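Endoglucanase E (Clostridium thermocellum, PDB 2WAO) probably removes acetyl groups from plant cell-wall polysaccharides through its family 2 carbohydrate esterase domain, which also binds cellulose chains, in an enzyme classed as an endo-1,4-beta-glucanase. Local coordinates at residues S286-L289 with K290-F293; D270-R273 with S274-E278; A159-T162 with A163-L166. One frame throughout, in Å; residues are numbered along the deposited sequence.

Interaction 1 of 3, residues S286-L289 with K290-F293; sequences SGDL and KVYF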
ATOM      1  N   SER A 286     -22.806 -16.886   7.508  1.00  5.35           N
ATOM      2  CA  SER A 286     -23.222 -16.088   8.686  1.00  5.99           C
ATOM      3  C   SER A 286     -24.016 -14.822   8.340  1.00  5.26           C
ATOM      4  O   SER A 286     -24.488 -14.131   9.257  1.00  5.88           O
ATOM      5  CB  SER A 286     -22.010 -15.672   9.511  1.00  4.54           C
ATOM      6  OG  SER A 286     -21.458 -16.815  10.172  1.00 10.28           O
ATOM      7  N   GLY A 287     -24.049 -14.490   7.059  1.00  4.76           N
ATOM      8  CA  GLY A 287     -24.933 -13.489   6.512  1.00  6.57           C
ATOM      9  C   GLY A 287     -24.266 -12.321   5.790  1.00  8.44           C
ATOM     10  O   GLY A 287     -24.978 -11.386   5.376  1.00  9.70           O
ATOM     11  N   ASP A 288     -22.925 -12.321   5.733  1.00  8.70           N
ATOM     12  CA  ASP A 288     -22.169 -11.248   5.087  1.00  8.11           C
ATOM     13  C   ASP A 288     -21.827 -11.674   3.667  1.00  7.47           C
ATOM     14  O   ASP A 288     -20.810 -12.369   3.432  1.00  7.60           O
ATOM     15  CB  ASP A 288     -20.884 -10.948   5.822  1.00  7.23           C
ATOM     16  CG  ASP A 288     -20.287  -9.558   5.438  1.00 10.06           C
ATOM     17  OD1 ASP A 288     -20.595  -9.011   4.342  1.00 10.19           O
ATOM     18  OD2 ASP A 288     -19.505  -9.012   6.257  1.00 11.24           O
ATOM     19  N   LEU A 289     -22.659 -11.241   2.739  1.00  7.03           N
ATOM     20  CA  LEU A 289     -22.457 -11.558   1.325  1.00  8.72           C
ATOM     21  C   LEU A 289     -21.434 -10.648   0.598  1.00  8.16           C
ATOM     22  O   LEU A 289     -21.137 -10.878  -0.581  1.00  8.88           O
ATOM     23  CB  LEU A 289     -23.804 -11.551   0.583  1.00  9.96           C
ATOM     24  CG  LEU A 289     -24.874 -12.510   1.130  1.00 13.35           C
ATOM     25  CD1 LEU A 289     -26.108 -12.536   0.205  1.00 16.43           C
ATOM     26  CD2 LEU A 289     -24.224 -13.912   1.357  1.00 15.60           C
ATOM     27  N   LYS A 290     -20.926  -9.629   1.289  1.00  5.75           N
ATOM     28  CA  LYS A 290     -19.922  -8.727   0.717  1.00  5.82           C
ATOM     29  C   LYS A 290     -18.498  -9.028   1.206  1.00  4.81           C
ATOM     30  O   LYS A 290     -17.714  -8.122   1.432  1.00  5.05           O
ATOM     31  CB  LYS A 290     -20.314  -7.278   0.980  1.00  5.98           C
ATOM     32  CG  LYS A 290     -21.659  -6.941   0.306  1.00  9.77           C
ATOM     33  CD  LYS A 290     -22.270  -5.690   0.876  1.00 15.84           C
ATOM     34  CE  LYS A 290     -21.406  -4.504   0.543  1.00 16.57           C
ATOM     35  NZ  LYS A 290     -22.180  -3.198   0.679  1.00 18.87           N
ATOM     36  N   VAL A 291     -18.179 -10.320   1.332  1.00  5.38           N
ATOM     37  CA  VAL A 291     -16.835 -10.843   1.590  1.00  4.36           C
ATOM     38  C   VAL A 291     -16.618 -11.865   0.448  1.00  4.81           C
ATOM     39  O   VAL A 291     -17.463 -12.761   0.197  1.00  3.70           O
ATOM     40  CB  VAL A 291     -16.706 -11.537   2.913  1.00  4.95           C
ATOM     41  CG1 VAL A 291     -15.220 -11.949   3.109  1.00  2.95           C
ATOM     42  CG2 VAL A 291     -17.045 -10.566   3.983  1.00  5.65           C
ATOM     43  N   TYR A 292     -15.516 -11.673  -0.256  1.00  4.04           N
ATOM     44  CA  TYR A 292     -15.173 -12.432  -1.481  1.00  4.37           C
ATOM     45  C   TYR A 292     -13.788 -13.006  -1.405  1.00  3.65           C
ATOM     46  O   TYR A 292     -12.919 -12.507  -0.664  1.00  5.22           O
ATOM     47  CB  TYR A 292     -15.216 -11.533  -2.702  1.00  3.82           C
ATOM     48  CG  TYR A 292     -16.430 -10.614  -2.731  1.00  5.02           C
ATOM     49  CD1 TYR A 292     -17.723 -11.125  -2.947  1.00  6.13           C
ATOM     50  CD2 TYR A 292     -16.270  -9.254  -2.551  1.00  7.03           C
ATOM     51  CE1 TYR A 292     -18.858 -10.243  -2.998  1.00  4.31           C
ATOM     52  CE2 TYR A 292     -17.389  -8.353  -2.576  1.00  7.12           C
ATOM     53  CZ  TYR A 292     -18.668  -8.887  -2.779  1.00  6.90           C
ATOM     54  OH  TYR A 292     -19.723  -8.005  -2.810  1.00  6.37           O
ATOM     55  N   PHE A 293     -13.579 -14.029  -2.223  1.00  4.05           N
ATOM     56  CA  PHE A 293     -12.269 -14.644  -2.371  1.00  4.74           C
ATOM     57  C   PHE A 293     -11.597 -14.365  -3.735  1.00  5.95           C
ATOM     58  O   PHE A 293     -12.260 -14.406  -4.798  1.00  4.91           O
ATOM     59  CB  PHE A 293     -12.372 -16.162  -2.163  1.00  4.37           C
ATOM     60  CG  PHE A 293     -11.054 -16.861  -2.294  1.00  5.48           C
ATOM     61  CD1 PHE A 293     -10.067 -16.698  -1.311  1.00  7.43           C
ATOM     62  CD2 PHE A 293     -10.784 -17.677  -3.413  1.00  5.17           C
ATOM     63  CE1 PHE A 293      -8.835 -17.323  -1.401  1.00  5.27           C
ATOM     64  CE2 PHE A 293      -9.540 -18.314  -3.523  1.00  5.31           C
ATOM     65  CZ  PHE A 293      -8.551 -18.128  -2.514  1.00  6.70           C
TER
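D288 and V291 set their side chains across each other at about a right angle, with the carboxylate of D288 lying against one methyl of the valine: OD2 is 3.7 Å from V291 CG2. The other oxygen turns back to the main chain. K290 N donates to D288 OD1 at 3.1 Å, a somewhat bent bond (145° at the hydrogen) that reaches the anti side of the carboxylate, 26° out of its plane. With CG anti to the backbone N (chi1 -162°), D288 brings its carboxylate to the K290 N-H and to V291; OD2 has a salt bridge with R248. R248 and the K290 N-H each take one carboxylate oxygen, which would probably favour the charged form. Farther along, the ring of Y292 approaches the carbonyl of L289 obliquely, CE1 lying 3.4 Å from L289 O, while its hydroxyl is hydrogen-bonded to H255. K290 leads away, its NZ bonded to D253 O. Just upstream, G287 closes helix 266-285 in a Schellman motif with positive phi. The turn thus carries the chain from that helix into strand 291-295, an outermost strand of the parallel sheet, where V291 packs on C283 of the helix and C258 of neighbouring strand 255-260.

Interaction 2 of 3, residues D270-R273 with S274-E278; sequences DLCR and SYVTE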
ATOM      1  N   ASP A 270      -1.645 -24.773  -0.533  1.00  3.88           N
ATOM      2  CA  ASP A 270      -2.925 -25.495  -0.436  1.00  5.13           C
ATOM      3  C   ASP A 270      -3.638 -25.176   0.912  1.00  5.16           C
ATOM      4  O   ASP A 270      -4.841 -24.976   0.947  1.00  3.98           O
ATOM      5  CB  ASP A 270      -2.758 -27.017  -0.627  1.00  5.37           C
ATOM      6  CG  ASP A 270      -2.285 -27.379  -2.016  1.00  6.55           C
ATOM      7  OD1 ASP A 270      -2.499 -26.575  -2.971  1.00  9.20           O
ATOM      8  OD2 ASP A 270      -1.633 -28.471  -2.157  1.00  8.40           O
ATOM      9  N   LEU A 271      -2.895 -25.191   2.016  1.00  4.81           N
ATOM     10  CA  LEU A 271      -3.467 -24.943   3.347  1.00  5.11           C
ATOM     11  C   LEU A 271      -3.978 -23.507   3.424  1.00  5.90           C
ATOM     12  O   LEU A 271      -5.113 -23.285   3.864  1.00  6.50           O
ATOM     13  CB  LEU A 271      -2.455 -25.222   4.467  1.00  5.71           C
ATOM     14  CG  LEU A 271      -2.037 -26.675   4.762  1.00  5.89           C
ATOM     15  CD1 LEU A 271      -0.833 -26.709   5.689  1.00  8.02           C
ATOM     16  CD2 LEU A 271      -3.247 -27.428   5.321  1.00  7.44           C
ATOM     17  N   CYS A 272      -3.168 -22.537   2.996  1.00  5.73           N
ATOM     18  CA  CYS A 272      -3.630 -21.139   3.003  1.00  5.08           C
ATOM     19  C   CYS A 272      -4.939 -20.971   2.170  1.00  5.69           C
ATOM     20  O   CYS A 272      -5.919 -20.361   2.633  1.00  5.02           O
ATOM     21  CB  CYS A 272      -2.532 -20.181   2.519  1.00  5.98           C
ATOM     22  SG  CYS A 272      -2.917 -18.474   3.033  1.00  8.50           S
ATOM     23  N   ARG A 273      -4.969 -21.538   0.963  1.00  4.25           N
ATOM     24  CA  ARG A 273      -6.173 -21.503   0.159  0.50  5.26           C
ATOM     25  C   ARG A 273      -7.348 -22.151   0.895  1.00  4.14           C
ATOM     26  O   ARG A 273      -8.426 -21.581   0.939  1.00  4.18           O
ATOM     27  CB  ARG A 273      -5.942 -22.165  -1.198  0.50  5.13           C
ATOM     28  CG  ARG A 273      -7.123 -22.021  -2.191  0.50  7.18           C
ATOM     29  CD  ARG A 273      -6.692 -22.506  -3.604  0.50  9.56           C
ATOM     30  NE  ARG A 273      -5.932 -23.737  -3.548  0.50 16.37           N
ATOM     31  CZ  ARG A 273      -4.765 -23.982  -4.139  0.50 15.55           C
ATOM     32  NH1 ARG A 273      -4.159 -23.100  -4.929  0.50 17.26           N
ATOM     33  NH2 ARG A 273      -4.221 -25.162  -3.948  0.50 19.73           N
ATOM     34  N   SER A 274      -7.133 -23.344   1.448  1.00  4.77           N
ATOM     35  CA  SER A 274      -8.199 -24.020   2.181  1.00  6.21           C
ATOM     36  C   SER A 274      -8.721 -23.124   3.335  1.00  5.54           C
ATOM     37  O   SER A 274      -9.921 -22.970   3.504  1.00  5.97           O
ATOM     38  CB  SER A 274      -7.668 -25.359   2.744  1.00  6.80           C
ATOM     39  OG  SER A 274      -8.705 -26.040   3.427  1.00 15.90           O
ATOM     40  N   TYR A 275      -7.807 -22.558   4.114  1.00  5.53           N
ATOM     41  CA  TYR A 275      -8.204 -21.792   5.321  1.00  5.13           C
ATOM     42  C   TYR A 275      -8.927 -20.476   4.982  1.00  3.83           C
ATOM     43  O   TYR A 275     -10.002 -20.202   5.550  1.00  3.99           O
ATOM     44  CB  TYR A 275      -7.011 -21.514   6.243  1.00  5.91           C
ATOM     45  CG  TYR A 275      -6.307 -22.724   6.799  1.00  6.32           C
ATOM     46  CD1 TYR A 275      -6.798 -24.029   6.610  1.00 10.16           C
ATOM     47  CD2 TYR A 275      -5.112 -22.560   7.496  1.00  8.68           C
ATOM     48  CE1 TYR A 275      -6.088 -25.136   7.116  1.00  9.63           C
ATOM     49  CE2 TYR A 275      -4.402 -23.653   7.983  1.00  7.75           C
ATOM     50  CZ  TYR A 275      -4.927 -24.927   7.816  1.00  8.54           C
ATOM     51  OH  TYR A 275      -4.185 -25.992   8.317  1.00 11.45           O
ATOM     52  N   VAL A 276      -8.372 -19.694   4.039  1.00  4.02           N
ATOM     53  CA  VAL A 276      -8.973 -18.405   3.623  1.00  3.33           C
ATOM     54  C   VAL A 276     -10.328 -18.658   2.930  1.00  4.59           C
ATOM     55  O   VAL A 276     -11.277 -17.897   3.145  1.00  3.61           O
ATOM     56  CB  VAL A 276      -8.001 -17.564   2.775  1.00  2.98           C
ATOM     57  CG1 VAL A 276      -8.646 -16.226   2.253  1.00  5.36           C
ATOM     58  CG2 VAL A 276      -6.678 -17.265   3.611  1.00  2.00           C
ATOM     59  N   THR A 277     -10.454 -19.713   2.101  1.00  4.73           N
ATOM     60  CA  THR A 277     -11.760 -19.892   1.464  1.00  4.40           C
ATOM     61  C   THR A 277     -12.763 -20.338   2.533  1.00  6.09           C
ATOM     62  O   THR A 277     -13.949 -20.025   2.421  1.00  5.94           O
ATOM     63  CB  THR A 277     -11.741 -20.913   0.280  1.00  5.08           C
ATOM     64  OG1 THR A 277     -11.230 -22.156   0.771  1.00  4.86           O
ATOM     65  CG2 THR A 277     -10.880 -20.410  -0.904  1.00  3.21           C
ATOM     66  N   GLU A 278     -12.300 -21.057   3.563  1.00  5.88           N
ATOM     67  CA  GLU A 278     -13.195 -21.437   4.679  1.00  8.47           C
ATOM     68  C   GLU A 278     -13.695 -20.169   5.390  1.00  6.30           C
ATOM     69  O   GLU A 278     -14.886 -20.034   5.695  1.00  7.48           O
ATOM     70  CB  GLU A 278     -12.500 -22.393   5.649  1.00  7.90           C
ATOM     71  CG  GLU A 278     -13.386 -22.841   6.807  1.00 16.30           C
ATOM     72  CD  GLU A 278     -12.769 -24.008   7.596  1.00 18.39           C
ATOM     73  OE1 GLU A 278     -12.379 -25.045   6.968  1.00 20.43           O
ATOM     74  OE2 GLU A 278     -12.652 -23.848   8.850  1.00 25.93           O
TER
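L271 and Y275, one helical turn apart, lie side by side and point the same way, the leucine methyl CD2 resting 3.9 Å from Y275 CZ. The tyrosine ring also leans over the backbone: L271 O sits above one face, 3.2 Å from the ring plane and offset toward the rim. That same oxygen accepts Y275 N at 2.8 Å, so the helical bond and the ring share one carbonyl. On the next position round, C272 SG meets V276 CG2 at 4.0 Å. T277 turns its hydroxyl back down the helix, OG1 placed between the backbone N and the carbonyl carbon (chi1 56°), which brings it 2.9 Å from R273 O and 3.1 Å from S274 O; the single proton could serve either. R273 O is already the acceptor of T277 N at 3.0 Å.

R273 is deposited in two conformers; in the one given, NH1 forms a salt bridge with E295, while its very short approach to D270 is doubtful. Farther out, the Y275 ring meets that of F226, and L271 and C272 also touch this phenylalanine, while V276 packs against F236 and Y240 of helix 233-250 and against F293. These are ordinary i to i+4 contacts of an alpha-helix, here the crossover helix of the beta-alpha-beta unit formed by strand 255-260, helix 266-285 and strand 291-295 in the SGNH-hydrolase parallel sheet.

Interaction 3 of 3, residues A159-T162 with A163-L166; sequences AAIT and ARNL. With FMT (formic acid), chain I.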
ATOM      1  N   ALA A 159      -1.559  -3.089  -5.938  1.00  2.67           N
ATOM      2  CA  ALA A 159      -2.530  -2.250  -5.266  1.00  4.69           C
ATOM      3  C   ALA A 159      -2.625  -0.848  -5.907  1.00  3.96           C
ATOM      4  O   ALA A 159      -3.732  -0.341  -6.205  1.00  4.18           O
ATOM      5  CB  ALA A 159      -2.179  -2.146  -3.798  1.00  3.24           C
ATOM      6  N   ALA A 160      -1.465  -0.216  -6.158  1.00  3.74           N
ATOM      7  CA  ALA A 160      -1.477   1.132  -6.742  1.00  2.97           C
ATOM      8  C   ALA A 160      -1.977   1.103  -8.179  1.00  4.08           C
ATOM      9  O   ALA A 160      -2.710   2.003  -8.639  1.00  3.13           O
ATOM     10  CB  ALA A 160      -0.088   1.737  -6.713  1.00  2.59           C
ATOM     11  N   ILE A 161      -1.604   0.049  -8.888  1.00  3.82           N
ATOM     12  CA  ILE A 161      -1.965  -0.035 -10.294  1.00  4.48           C
ATOM     13  C   ILE A 161      -3.518  -0.254 -10.388  1.00  3.93           C
ATOM     14  O   ILE A 161      -4.226   0.385 -11.232  1.00  2.40           O
ATOM     15  CB  ILE A 161      -1.230  -1.226 -10.948  1.00  5.28           C
ATOM     16  CG1 ILE A 161       0.300  -0.992 -11.016  1.00  4.06           C
ATOM     17  CG2 ILE A 161      -1.833  -1.484 -12.376  1.00  4.20           C
ATOM     18  CD1 ILE A 161       1.068  -2.314 -11.308  1.00  5.86           C
ATOM     19  N   THR A 162      -4.037  -1.122  -9.507  1.00  4.14           N
ATOM     20  CA  THR A 162      -5.511  -1.407  -9.430  1.00  4.48           C
ATOM     21  C   THR A 162      -6.270  -0.092  -9.103  1.00  4.65           C
ATOM     22  O   THR A 162      -7.277   0.231  -9.724  1.00  4.10           O
ATOM     23  CB  THR A 162      -5.777  -2.510  -8.353  1.00  3.72           C
ATOM     24  OG1 THR A 162      -5.210  -3.758  -8.805  1.00  3.56           O
ATOM     25  CG2 THR A 162      -7.300  -2.735  -8.120  1.00  4.88           C
ATOM     26  N   ALA A 163      -5.762   0.672  -8.140  1.00  4.30           N
ATOM     27  CA  ALA A 163      -6.396   1.933  -7.794  1.00  5.56           C
ATOM     28  C   ALA A 163      -6.398   2.903  -8.987  1.00  6.58           C
ATOM     29  O   ALA A 163      -7.434   3.521  -9.252  1.00  6.24           O
ATOM     30  CB  ALA A 163      -5.769   2.567  -6.534  1.00  6.15           C
ATOM     31  N   ARG A 164      -5.277   3.014  -9.707  1.00  5.46           N
ATOM     32  CA  ARG A 164      -5.244   3.910 -10.872  1.00  7.09           C
ATOM     33  C   ARG A 164      -6.215   3.344 -11.924  1.00  7.73           C
ATOM     34  O   ARG A 164      -6.958   4.140 -12.520  1.00  9.39           O
ATOM     35  CB  ARG A 164      -3.829   4.064 -11.444  1.00  6.08           C
ATOM     36  CG  ARG A 164      -2.934   4.895 -10.613  1.00  6.43           C
ATOM     37  CD  ARG A 164      -1.643   5.232 -11.355  1.00  6.66           C
ATOM     38  NE  ARG A 164      -0.836   4.066 -11.716  1.00  7.76           N
ATOM     39  CZ  ARG A 164       0.086   3.503 -10.924  1.00  6.90           C
ATOM     40  NH1 ARG A 164       0.293   3.944  -9.674  1.00  5.83           N
ATOM     41  NH2 ARG A 164       0.766   2.467 -11.368  1.00  6.69           N
ATOM     42  N   ASN A 165      -6.247   2.028 -12.131  1.00  7.55           N
ATOM     43  CA  ASN A 165      -7.163   1.406 -13.126  1.00  7.40           C
ATOM     44  C   ASN A 165      -8.608   1.820 -12.831  1.00  8.77           C
ATOM     45  O   ASN A 165      -9.380   2.091 -13.755  1.00  8.60           O
ATOM     46  CB  ASN A 165      -7.133  -0.147 -13.119  1.00  8.65           C
ATOM     47  CG  ASN A 165      -5.874  -0.758 -13.760  1.00 10.27           C
ATOM     48  OD1 ASN A 165      -5.563  -1.966 -13.543  1.00 11.16           O
ATOM     49  ND2 ASN A 165      -5.150   0.037 -14.516  1.00 10.23           N
ATOM     50  N   LEU A 166      -8.962   1.880 -11.539  1.00  7.98           N
ATOM     51  CA  LEU A 166     -10.338   2.165 -11.096  1.00  8.62           C
ATOM     52  C   LEU A 166     -10.655   3.623 -10.817  1.00  8.61           C
ATOM     53  O   LEU A 166     -11.784   3.943 -10.406  1.00 10.42           O
ATOM     54  CB  LEU A 166     -10.681   1.340  -9.843  1.00  7.99           C
ATOM     55  CG  LEU A 166     -10.603  -0.185 -10.006  1.00  8.31           C
ATOM     56  CD1 LEU A 166     -10.559  -0.858  -8.639  1.00  7.26           C
ATOM     57  CD2 LEU A 166     -11.721  -0.759 -10.844  1.00  9.46           C
TER
HETATM   58  C   FMT I1346      -0.878   1.799 -14.435  1.00 15.31           C
HETATM   59  O1  FMT I1346       0.313   1.550 -14.126  1.00 12.30           O
HETATM   60  O2  FMT I1346      -1.483   2.889 -14.258  1.00 14.54           O
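Helix 158-165 packs against the parallel sheet of the GDSL-like (SGNH) hydrolase domain, and A159-T162 and A163-L166 make up nearly all of this short helix and the residue after it. Four successive i to i+4 backbone bonds tie the two segments together, from A163 N to A159 O through L166 N to T162 O; the last is the most bent, at 144°. One side of the helix is inward: A159 touches F127 and M172, A163 touches A170, and L166 touches I125, all on the two neighbouring strands 123-129 and 168-174. T162 and L166 run side by side, T162 CG2 lying 3.8 Å from L166 CD1, and T162 also meets A320 and T324 of helix 313-331. A chi1 of -67° puts the threonine OG1 beside the backbone N, where it is hydrogen-bonded to Y158 O, and CG2 anti to that N, near the leucine.

I161 and N165 also point the same way, with I161 CG2 3.9 Å from N165 OD1, the amide oxygen that is hydrogen-bonded to T324. On the exposed side R164 folds back along the helix. A bend at chi3 (-62°) lays one face of its guanidinium over the A160 carbonyl and the I161 backbone, and I161 CG1 comes to 3.5 Å from R164 NH2. Y155 also engages the group, by its carbonyl to NH1 and by a cation-pi contact. A formic acid molecule, probably from the crystallisation liquor, occupies the guanidinium edge with two nearly straight bonds: R164 NE to O2 and R164 NH2 to O1, each 2.9 Å.

Along the chain interaction 3 comes first, then interaction 2, then interaction 1, all within the GDSL-like hydrolase range. Interactions 2 and 1 are consecutive parts of one beta-alpha-beta unit, centres 16 Å apart: helix 266-285 carries the former, and the turn into strand 291-295 the latter. They touch directly, since the ring of F293 packs on T277 and V276, with CE2 3.6 Å from T277 CG2. Interaction 3 is remote, its centre 23 Å from interaction 1 and 26 Å from interaction 2. Its helix packs on strands 123-129 and 168-174, whereas 291-295 is the outermost strand at the other end of the same parallel sheet, so the contacts sample both ends of the esterase fold.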